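Local coordinates for structural protein VP1 (Trichodysplasia spinulosa-associated polyomavirus, PDB 4U60) that forms the pentameric building block of the viral capsid and binds sialylated glycans such as the GM1 oligosaccharide on its surface, at residues C[28-33]-C[41-46]; C[127-132]-C[213-218]. All coordinates share one frame; numbering follows the deposited sequence.

Both contacts are mostly buried and reach the same antiparallel sheet of the VP1 jelly roll, yet they do not touch: their centres are about 16 Å apart. In contact 1 the end of strand 12-29 and the residues after it meet a turn in the loop leading to strand 69-74, partners close in sequence. Contact 2 brings together the start of strand 129-136 and strand 216-220, far apart in the chain, and has an exposed side at Val216 and Gln218. Each has one bridging water. Contact 1 adds close packing and a weak arginine-tyrosine bond; contact 2 has a direct backbone hydrogen bond and a chain of side-chain bonds beside a leucine methyl. A second subunit borders each.

Contact 1: C[28-33]-C[41-46]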
loop_
_atom_site.group_PDB
_atom_site.type_symbol
_atom_site.label_atom_id
_atom_site.label_comp_id
_atom_site.label_asym_id
_atom_site.label_seq_id
_atom_site.Cartn_x
_atom_site.Cartn_y
_atom_site.Cartn_z
ATOM N N TYR C 28 14.505 -11.472 -24.252
ATOM C CA TYR C 28 14.334 -11.833 -22.848
ATOM C C TYR C 28 15.707 -12.125 -22.268
ATOM O O TYR C 28 16.665 -12.451 -23.006
ATOM C CB TYR C 28 13.381 -13.044 -22.677
ATOM C CG TYR C 28 13.910 -14.311 -23.324
ATOM C CD1 TYR C 28 14.752 -15.177 -22.628
ATOM C CD2 TYR C 28 13.623 -14.608 -24.642
ATOM C CE1 TYR C 28 15.271 -16.320 -23.235
ATOM C CE2 TYR C 28 14.140 -15.740 -25.264
ATOM C CZ TYR C 28 14.975 -16.593 -24.551
ATOM O OH TYR C 28 15.482 -17.713 -25.184
ATOM N N LEU C 29 15.809 -11.983 -20.953
ATOM C CA LEU C 29 16.991 -12.387 -20.218
ATOM C C LEU C 29 16.603 -13.385 -19.140
ATOM O O LEU C 29 15.730 -13.116 -18.319
ATOM C CB LEU C 29 17.672 -11.176 -19.576
ATOM C CG LEU C 29 18.277 -10.175 -20.570
ATOM C CD1 LEU C 29 18.738 -8.938 -19.818
ATOM C CD2 LEU C 29 19.423 -10.787 -21.367
ATOM N N ASN C 30 17.267 -14.539 -19.161
ATOM C CA ASN C 30 17.103 -15.497 -18.093
ATOM C C ASN C 30 17.864 -15.079 -16.846
ATOM O O ASN C 30 18.869 -14.366 -16.897
ATOM C CB ASN C 30 17.489 -16.909 -18.536
ATOM C CG ASN C 30 16.339 -17.632 -19.207
ATOM O OD1 ASN C 30 15.247 -17.733 -18.644
ATOM N ND2 ASN C 30 16.557 -18.103 -20.411
ATOM N N THR C 31 17.344 -15.546 -15.717
ATOM C CA THR C 31 17.841 -15.157 -14.413
ATOM C C THR C 31 19.216 -15.772 -14.129
ATOM O O THR C 31 19.562 -16.861 -14.670
ATOM C CB THR C 31 16.831 -15.554 -13.322
ATOM O OG1 THR C 31 17.092 -14.823 -12.128
ATOM C CG2 THR C 31 16.879 -17.029 -13.014
ATOM N N ARG C 32 20.005 -15.067 -13.314
ATOM C CA ARG C 32 21.348 -15.502 -12.934
ATOM C C ARG C 32 21.464 -15.553 -11.409
ATOM O O ARG C 32 22.096 -14.724 -10.758
ATOM C CB ARG C 32 22.409 -14.603 -13.561
ATOM C CG ARG C 32 22.310 -14.520 -15.087
ATOM C CD ARG C 32 22.617 -15.853 -15.719
ATOM N NE ARG C 32 22.484 -15.899 -17.174
ATOM C CZ ARG C 32 21.685 -16.723 -17.838
ATOM N NH1 ARG C 32 20.854 -17.555 -17.211
ATOM N NH2 ARG C 32 21.721 -16.725 -19.175
ATOM N N MET C 33 20.839 -16.574 -10.844
ATOM C CA MET C 33 20.812 -16.728 -9.406
ATOM C C MET C 33 21.988 -17.467 -8.801
ATOM O O MET C 33 22.184 -17.410 -7.597
ATOM C CB MET C 33 19.520 -17.441 -9.017
ATOM C CG MET C 33 18.243 -16.630 -9.259
ATOM S SD MET C 33 18.117 -15.115 -8.276
ATOM C CE MET C 33 18.677 -13.875 -9.438
ATOM N N ASP C 41 20.345 -29.290 -13.120
ATOM C CA ASP C 41 19.273 -29.196 -12.151
ATOM C C ASP C 41 19.524 -27.879 -11.422
ATOM O O ASP C 41 20.624 -27.305 -11.493
ATOM C CB ASP C 41 19.252 -30.370 -11.156
ATOM C CG ASP C 41 19.095 -31.728 -11.829
ATOM O OD1 ASP C 41 18.733 -31.794 -13.013
ATOM O OD2 ASP C 41 19.337 -32.741 -11.141
ATOM N N ASN C 42 18.521 -27.364 -10.750
ATOM C CA ASN C 42 18.700 -26.096 -10.011
ATOM C C ASN C 42 18.857 -24.837 -10.880
ATOM O O ASN C 42 19.082 -23.769 -10.349
ATOM C CB ASN C 42 19.920 -26.098 -9.062
ATOM C CG ASN C 42 19.732 -26.948 -7.826
ATOM O OD1 ASN C 42 18.649 -27.461 -7.554
ATOM N ND2 ASN C 42 20.818 -27.098 -7.056
ATOM N N TYR C 43 18.738 -24.950 -12.196
ATOM C CA TYR C 43 18.773 -23.763 -13.049
ATOM C C TYR C 43 17.682 -22.790 -12.631
ATOM O O TYR C 43 16.548 -23.182 -12.352
ATOM C CB TYR C 43 18.553 -24.143 -14.495
ATOM C CG TYR C 43 18.549 -22.998 -15.477
ATOM C CD1 TYR C 43 19.650 -22.165 -15.599
ATOM C CD2 TYR C 43 17.476 -22.794 -16.342
ATOM C CE1 TYR C 43 19.676 -21.152 -16.546
ATOM C CE2 TYR C 43 17.503 -21.778 -17.281
ATOM C CZ TYR C 43 18.610 -20.976 -17.384
ATOM O OH TYR C 43 18.694 -19.959 -18.318
ATOM N N GLY C 44 18.027 -21.522 -12.612
ATOM C CA GLY C 44 17.106 -20.484 -12.155
ATOM C C GLY C 44 17.026 -20.308 -10.662
ATOM O O GLY C 44 16.173 -19.557 -10.188
ATOM N N TYR C 45 17.878 -21.018 -9.936
ATOM C CA TYR C 45 18.000 -20.922 -8.492
ATOM C C TYR C 45 19.471 -20.744 -8.160
ATOM O O TYR C 45 20.344 -21.109 -8.959
ATOM C CB TYR C 45 17.528 -22.178 -7.775
ATOM C CG TYR C 45 16.045 -22.541 -7.875
ATOM C CD1 TYR C 45 15.535 -23.202 -8.985
ATOM C CD2 TYR C 45 15.180 -22.282 -6.819
ATOM C CE1 TYR C 45 14.190 -23.569 -9.064
ATOM C CE2 TYR C 45 13.843 -22.631 -6.879
ATOM C CZ TYR C 45 13.338 -23.261 -7.998
ATOM O OH TYR C 45 12.026 -23.654 -8.056
ATOM N N SER C 46 19.766 -20.236 -6.967
ATOM C CA SER C 46 21.133 -20.313 -6.462
ATOM C C SER C 46 21.408 -21.714 -5.919
ATOM O O SER C 46 20.499 -22.551 -5.732
ATOM C CB SER C 46 21.347 -19.294 -5.351
ATOM O OG SER C 46 20.682 -19.690 -4.172
HETATM O O HOH W 1 19.905 -18.853 -12.614
#
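Met33 and Thr31 pack against Gly44 and Tyr45 where strand 12-29 of the jelly roll has run out and a later part of the loop passes alongside in a type II beta turn, Asn42 to Tyr45, the touching parts running 34° apart. Gly44 holds the third position of that turn with a positive phi of 82°, a conformation that favours glycine.

The apolar part is close packing of side chain on backbone. Thr31 CG2 lies 3.6 Å from Gly44 CA. Met33 sets CB against the backbone of Tyr45, 3.4 Å from its C atom, while the thioether bends off toward Cys247 and Ile249 of strand 241-254.

Polar contact across the segments converges on the Tyr43 hydroxyl. Tyr43 has CG anti to the backbone N (chi1 179°), which carries OH across to Asn30 and Arg32. Arg32 NH1 gives that OH a weak hydrogen bond of 3.4 Å, with the hydroxyl at the edge of the guanidinium. The same NH1 bonds Thr31 O at 2.9 Å from above the carbonyl plane, and NE forms a salt bridge with Asp183, so the guanidinium is held from more than one direction. Asn30 crosses Tyr43 at about a right angle, with CB 3.3 Å from Tyr43 OH; its OD1 accepts from Leu172 N of a second subunit.

A water bridges the two backbones: it lies 2.9 Å from Thr31 O, to which it can donate, accepts from Met33 N and takes a weak bond from Gly44 N. Beyond the turn, Ser46 OG bonds Tyr262 N of strand 260-279, tying the loop to the sheet, and Ser46 CB comes within 3.0 Å of Met33 O.

Contact 2: C[127-132]-C[213-218]; sequences GMNFHM and TPPVLQ
Gly127 and Thr213 meet through their backbones: Gly127 N donates to Thr213 O at 2.8 Å, the one direct hydrogen bond between the segments.

The tight part lies alongside, where Asn129 and His131 face Pro215 and Leu217. Asn129 ND2 bonds Gly127 O, which lies in its amide plane, and packs 3.6 Å from Pro215 CB. On the other branch, OD1 receives His131 NE2 at 2.8 Å in a nearly straight bond (174°); OD1 lies in the ring plane, and the N-H meets one of its lone pairs. Asp248 takes the other ring nitrogen, ND1, so both ends of the imidazole are fixed. Leu217 CD2 sits beside this pair of bonds, 3.5 Å from both Asn129 OD1 and His131 NE2.

The looser part is beside Pro214, where a water bridges Gly127 O and Pro214 O, donating to each. The solvent side runs along strand 216-220, where Val216 and Gln218 are exposed.

Val216 to Gln218 pair antiparallel with a strand of a second subunit, continuing the sheet across the interface. A jelly-roll edge joined in this way to its neighbour is in keeping with the intertwined VP1 pentamer of polyomaviruses.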
loop_
_atom_site.group_PDB
_atom_site.type_symbol
_atom_site.label_atom_id
_atom_site.label_comp_id
_atom_site.label_asym_id
_atom_site.label_seq_id
_atom_site.Cartn_x
_atom_site.Cartn_y
_atom_site.Cartn_z
ATOM N N GLY C 127 9.867 -14.523 0.673
ATOM C CA GLY C 127 10.928 -13.736 1.251
ATOM C C GLY C 127 11.387 -12.611 0.345
ATOM O O GLY C 127 10.635 -12.042 -0.448
ATOM N N MET C 128 12.665 -12.307 0.465
ATOM C CA MET C 128 13.259 -11.169 -0.201
ATOM C C MET C 128 12.920 -11.086 -1.695
ATOM O O MET C 128 13.080 -12.073 -2.425
ATOM C CB MET C 128 14.778 -11.299 -0.060
ATOM C CG MET C 128 15.507 -10.127 -0.623
ATOM S SD MET C 128 17.251 -10.502 -0.887
ATOM C CE MET C 128 17.767 -10.869 0.763
ATOM N N ASN C 129 12.476 -9.900 -2.134
ATOM C CA ASN C 129 12.283 -9.595 -3.543
ATOM C C ASN C 129 13.192 -8.459 -3.938
ATOM O O ASN C 129 13.366 -7.500 -3.175
ATOM C CB ASN C 129 10.831 -9.248 -3.879
ATOM C CG ASN C 129 10.029 -10.467 -4.309
ATOM O OD1 ASN C 129 9.618 -10.571 -5.474
ATOM N ND2 ASN C 129 9.882 -11.432 -3.397
ATOM N N PHE C 130 13.781 -8.584 -5.116
ATOM C CA PHE C 130 14.659 -7.551 -5.672
ATOM C C PHE C 130 14.410 -7.520 -7.156
ATOM O O PHE C 130 14.571 -8.538 -7.829
ATOM C CB PHE C 130 16.131 -7.821 -5.335
ATOM C CG PHE C 130 17.104 -6.869 -5.974
ATOM C CD1 PHE C 130 17.207 -5.562 -5.532
ATOM C CD2 PHE C 130 17.917 -7.280 -7.015
ATOM C CE1 PHE C 130 18.124 -4.691 -6.131
ATOM C CE2 PHE C 130 18.825 -6.412 -7.608
ATOM C CZ PHE C 130 18.919 -5.124 -7.164
ATOM N N HIS C 131 13.997 -6.365 -7.670
ATOM C CA HIS C 131 13.629 -6.211 -9.074
ATOM C C HIS C 131 14.220 -4.951 -9.619
ATOM O O HIS C 131 13.958 -3.867 -9.101
ATOM C CB HIS C 131 12.104 -6.192 -9.250
ATOM C CG HIS C 131 11.478 -7.429 -8.726
ATOM N ND1 HIS C 131 11.464 -8.589 -9.458
ATOM C CD2 HIS C 131 10.958 -7.737 -7.521
ATOM C CE1 HIS C 131 10.935 -9.560 -8.736
ATOM N NE2 HIS C 131 10.616 -9.065 -7.558
ATOM N N MET C 132 15.031 -5.102 -10.661
ATOM C CA MET C 132 15.521 -3.926 -11.326
ATOM C C MET C 132 15.726 -4.199 -12.797
ATOM O O MET C 132 15.892 -5.339 -13.237
ATOM C CB MET C 132 16.794 -3.415 -10.667
ATOM C CG MET C 132 17.999 -4.294 -10.905
ATOM S SD MET C 132 18.847 -4.002 -12.484
ATOM C CE MET C 132 19.581 -2.380 -12.307
ATOM N N THR C 213 8.713 -12.843 3.824
ATOM C CA THR C 213 7.784 -11.868 3.283
ATOM C C THR C 213 7.044 -12.350 2.053
ATOM O O THR C 213 7.643 -12.935 1.145
ATOM C CB THR C 213 8.580 -10.605 2.927
ATOM O OG1 THR C 213 9.471 -10.346 4.021
ATOM C CG2 THR C 213 7.652 -9.431 2.677
ATOM N N PRO C 214 5.729 -12.071 1.985
ATOM C CA PRO C 214 5.015 -12.427 0.771
ATOM C C PRO C 214 5.568 -11.692 -0.455
ATOM O O PRO C 214 5.694 -10.466 -0.433
ATOM C CB PRO C 214 3.573 -11.989 1.051
ATOM C CG PRO C 214 3.464 -11.984 2.519
ATOM C CD PRO C 214 4.822 -11.605 3.047
ATOM N N PRO C 215 5.914 -12.426 -1.515
ATOM C CA PRO C 215 6.176 -11.754 -2.777
ATOM C C PRO C 215 4.926 -11.080 -3.313
ATOM O O PRO C 215 3.846 -11.660 -3.251
ATOM C CB PRO C 215 6.620 -12.910 -3.722
ATOM C CG PRO C 215 7.045 -13.999 -2.779
ATOM C CD PRO C 215 6.125 -13.886 -1.608
ATOM N N VAL C 216 5.076 -9.835 -3.767
ATOM C CA VAL C 216 3.965 -9.104 -4.382
ATOM C C VAL C 216 4.401 -8.748 -5.790
ATOM O O VAL C 216 5.350 -7.969 -5.970
ATOM C CB VAL C 216 3.617 -7.846 -3.569
ATOM C CG1 VAL C 216 2.518 -7.070 -4.273
ATOM C CG2 VAL C 216 3.173 -8.230 -2.162
ATOM N N LEU C 217 3.759 -9.354 -6.786
ATOM C CA LEU C 217 4.217 -9.298 -8.159
ATOM C C LEU C 217 3.050 -9.012 -9.077
ATOM O O LEU C 217 1.894 -9.382 -8.774
ATOM C CB LEU C 217 4.892 -10.626 -8.558
ATOM C CG LEU C 217 6.123 -11.065 -7.754
ATOM C CD1 LEU C 217 6.450 -12.548 -7.934
ATOM C CD2 LEU C 217 7.337 -10.255 -8.128
ATOM N N GLN C 218 3.337 -8.326 -10.177
ATOM C CA GLN C 218 2.313 -8.050 -11.197
ATOM C C GLN C 218 2.867 -8.404 -12.571
ATOM O O GLN C 218 4.069 -8.403 -12.768
ATOM C CB GLN C 218 1.897 -6.578 -11.195
ATOM C CG GLN C 218 1.436 -6.050 -9.858
ATOM C CD GLN C 218 2.587 -5.554 -8.986
ATOM O OE1 GLN C 218 3.687 -5.251 -9.485
ATOM N NE2 GLN C 218 2.343 -5.469 -7.669
HETATM O O HOH W 2 8.684 -9.811 -0.753
#